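Glutamyl endopeptidase (Staphylococcus epidermidis, PDB 6PYM) preferentially cleaves peptide bonds on the carbonyl side of glutamate, and also of aspartate, as a secreted serine protease of the S1B family. Local coordinates at residues A[22-27]-A[64-69]. The protein carries 1 engineered substitution. Sequence-based numbering, arbitrary orientation.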
loop_
_atom_site.group_PDB
_atom_site.type_symbol
_atom_site.label_atom_id
_atom_site.label_comp_id
_atom_site.label_asym_id
_atom_site.label_seq_id
_atom_site.Cartn_x
_atom_site.Cartn_y
_atom_site.Cartn_z
ATOM N N VAL A 22 -5.819 -1.376 -4.124
ATOM C CA VAL A 22 -5.335 -1.918 -2.860
ATOM C C VAL A 22 -5.061 -3.407 -3.032
ATOM O O VAL A 22 -5.907 -4.147 -3.558
ATOM C CB VAL A 22 -6.358 -1.644 -1.746
ATOM C CG1 VAL A 22 -5.871 -2.201 -0.416
ATOM C CG2 VAL A 22 -6.645 -0.147 -1.635
ATOM N N SER A 23 -3.879 -3.862 -2.592
ATOM C CA SER A 23 -3.402 -5.189 -2.947
ATOM C C SER A 23 -2.904 -5.968 -1.739
ATOM O O SER A 23 -2.285 -5.410 -0.826
ATOM C CB SER A 23 -2.279 -5.106 -3.976
ATOM O OG SER A 23 -2.702 -4.418 -5.146
ATOM N N PHE A 24 -3.154 -7.273 -1.771
ATOM C CA PHE A 24 -2.718 -8.224 -0.757
ATOM C C PHE A 24 -1.438 -8.905 -1.223
ATOM O O PHE A 24 -1.339 -9.316 -2.387
ATOM C CB PHE A 24 -3.834 -9.254 -0.559
ATOM C CG PHE A 24 -3.445 -10.463 0.247
ATOM C CD1 PHE A 24 -3.255 -10.376 1.617
ATOM C CD2 PHE A 24 -3.306 -11.704 -0.369
ATOM C CE1 PHE A 24 -2.911 -11.503 2.353
ATOM C CE2 PHE A 24 -2.967 -12.827 0.363
ATOM C CZ PHE A 24 -2.773 -12.724 1.719
ATOM N N ILE A 25 -0.454 -9.007 -0.331
ATOM C CA ILE A 25 0.846 -9.579 -0.658
ATOM C C ILE A 25 1.060 -10.831 0.181
ATOM O O ILE A 25 0.871 -10.806 1.403
ATOM C CB ILE A 25 1.973 -8.566 -0.409
ATOM C CG1 ILE A 25 1.762 -7.324 -1.276
ATOM C CG2 ILE A 25 3.328 -9.193 -0.706
ATOM C CD1 ILE A 25 2.883 -6.296 -1.171
ATOM N N TYR A 26 1.474 -11.918 -0.473
ATOM C CA TYR A 26 1.687 -13.202 0.182
ATOM C C TYR A 26 3.079 -13.693 -0.182
ATOM O O TYR A 26 3.425 -13.763 -1.364
ATOM C CB TYR A 26 0.631 -14.204 -0.292
ATOM C CG TYR A 26 0.656 -15.546 0.416
ATOM C CD1 TYR A 26 1.449 -16.592 -0.054
ATOM C CD2 TYR A 26 -0.137 -15.776 1.535
ATOM C CE1 TYR A 26 1.458 -17.832 0.589
ATOM C CE2 TYR A 26 -0.130 -17.010 2.183
ATOM C CZ TYR A 26 0.660 -18.029 1.700
ATOM O OH TYR A 26 0.650 -19.247 2.349
ATOM N N ILE A 27 3.887 -14.001 0.832
ATOM C CA ILE A 27 5.258 -14.469 0.629
ATOM C C ILE A 27 5.469 -15.727 1.463
ATOM O O ILE A 27 5.473 -15.653 2.699
ATOM C CB ILE A 27 6.300 -13.402 1.009
ATOM C CG1 ILE A 27 6.070 -12.099 0.238
ATOM C CG2 ILE A 27 7.710 -13.925 0.743
ATOM C CD1 ILE A 27 6.975 -10.953 0.677
ATOM N N SER A 64 3.737 -12.992 -4.227
ATOM C CA SER A 64 2.458 -12.972 -4.927
ATOM C C SER A 64 1.695 -11.705 -4.559
ATOM O O SER A 64 1.558 -11.376 -3.376
ATOM C CB SER A 64 1.613 -14.180 -4.532
ATOM O OG SER A 64 2.163 -15.394 -5.015
ATOM N N VAL A 65 1.161 -11.027 -5.569
ATOM C CA VAL A 65 0.408 -9.786 -5.396
ATOM C C VAL A 65 -0.999 -10.014 -5.916
ATOM O O VAL A 65 -1.180 -10.381 -7.083
ATOM C CB VAL A 65 1.067 -8.621 -6.148
ATOM C CG1 VAL A 65 0.243 -7.349 -5.989
ATOM C CG2 VAL A 65 2.497 -8.414 -5.667
ATOM N N HIS A 66 -1.992 -9.766 -5.069
ATOM C CA HIS A 66 -3.397 -9.985 -5.407
ATOM C C HIS A 66 -4.125 -8.649 -5.300
ATOM O O HIS A 66 -4.603 -8.278 -4.216
ATOM C CB HIS A 66 -4.024 -10.997 -4.445
ATOM C CG HIS A 66 -3.421 -12.374 -4.490
ATOM N ND1 HIS A 66 -2.311 -12.760 -3.765
ATOM C CD2 HIS A 66 -3.840 -13.484 -5.144
ATOM C CE1 HIS A 66 -2.063 -14.043 -3.987
ATOM N NE2 HIS A 66 -2.976 -14.503 -4.820
ATOM N N PRO A 67 -4.237 -7.889 -6.387
ATOM C CA PRO A 67 -4.965 -6.618 -6.302
ATOM C C PRO A 67 -6.443 -6.896 -6.101
ATOM O O PRO A 67 -7.004 -7.826 -6.687
ATOM C CB PRO A 67 -4.698 -5.966 -7.664
ATOM C CG PRO A 67 -4.476 -7.126 -8.589
ATOM C CD PRO A 67 -3.798 -8.192 -7.764
ATOM N N SER A 68 -7.072 -6.099 -5.244
ATOM C CA SER A 68 -8.506 -6.196 -4.996
ATOM C C SER A 68 -8.898 -7.480 -4.287
ATOM O O SER A 68 -10.064 -7.885 -4.365
ATOM C CB SER A 68 -9.366 -6.037 -6.267
ATOM O OG SER A 68 -8.736 -5.277 -7.287
ATOM N N ALA A 69 -7.968 -8.149 -3.606
ATOM C CA ALA A 69 -8.312 -9.383 -2.913
ATOM C C ALA A 69 -9.451 -9.130 -1.938
ATOM O O ALA A 69 -9.481 -8.108 -1.244
ATOM C CB ALA A 69 -7.102 -9.906 -2.149
HETATM O O HOH W 1 3.866 -16.284 -3.194
#
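Phe24 and His66 exchange two backbone hydrogen bonds, Phe24 N to His66 O at 3.0 Å and His66 N to Phe24 O at 2.8 Å. The first is nearly straight at its hydrogen, yet Phe24 N sits above the plane of the His66 carbonyl; the second lies in the carbonyl plane. Tyr26 and Ser64 form the next such pair, and a water spans Tyr26 O and Ser64 OG. At the other end Ser68 N donates to Val22 O at 2.8 Å, so bonding to strand 22-27 continues into the type II turn from His66 to Ala69. With CG anti to the backbone N (chi1 168°), Phe24 runs side by side with His66. His66 ND1 lies at the edge of the Phe24 ring, near its plane, 3.7 Å from Phe24 CD2, the two ring planes inclined at 43°. Phe24 CB meets Ala69 CB at 3.7 Å. Tyr134 meets the Phe24 ring edge-to-face, and Tyr75 stacks on His66. On the opposite face Ser23 CB touches Val65 CG1 at 3.9 Å, and Ser23 OG, hydrogen-bonded to Ala21 O, rests against Pro67 CA. This pairing closes the six-stranded antiparallel barrel of the chymotrypsin-like fold: Ser23 and Ile25 backbones bond to strand 34-42, Val65's to 80-87, and Ile25 and Val65 reach Ile46 inside. That face is mainly apolar despite Ser23; the other carries the Phe24, Tyr26 and His66 rings beside Ser64.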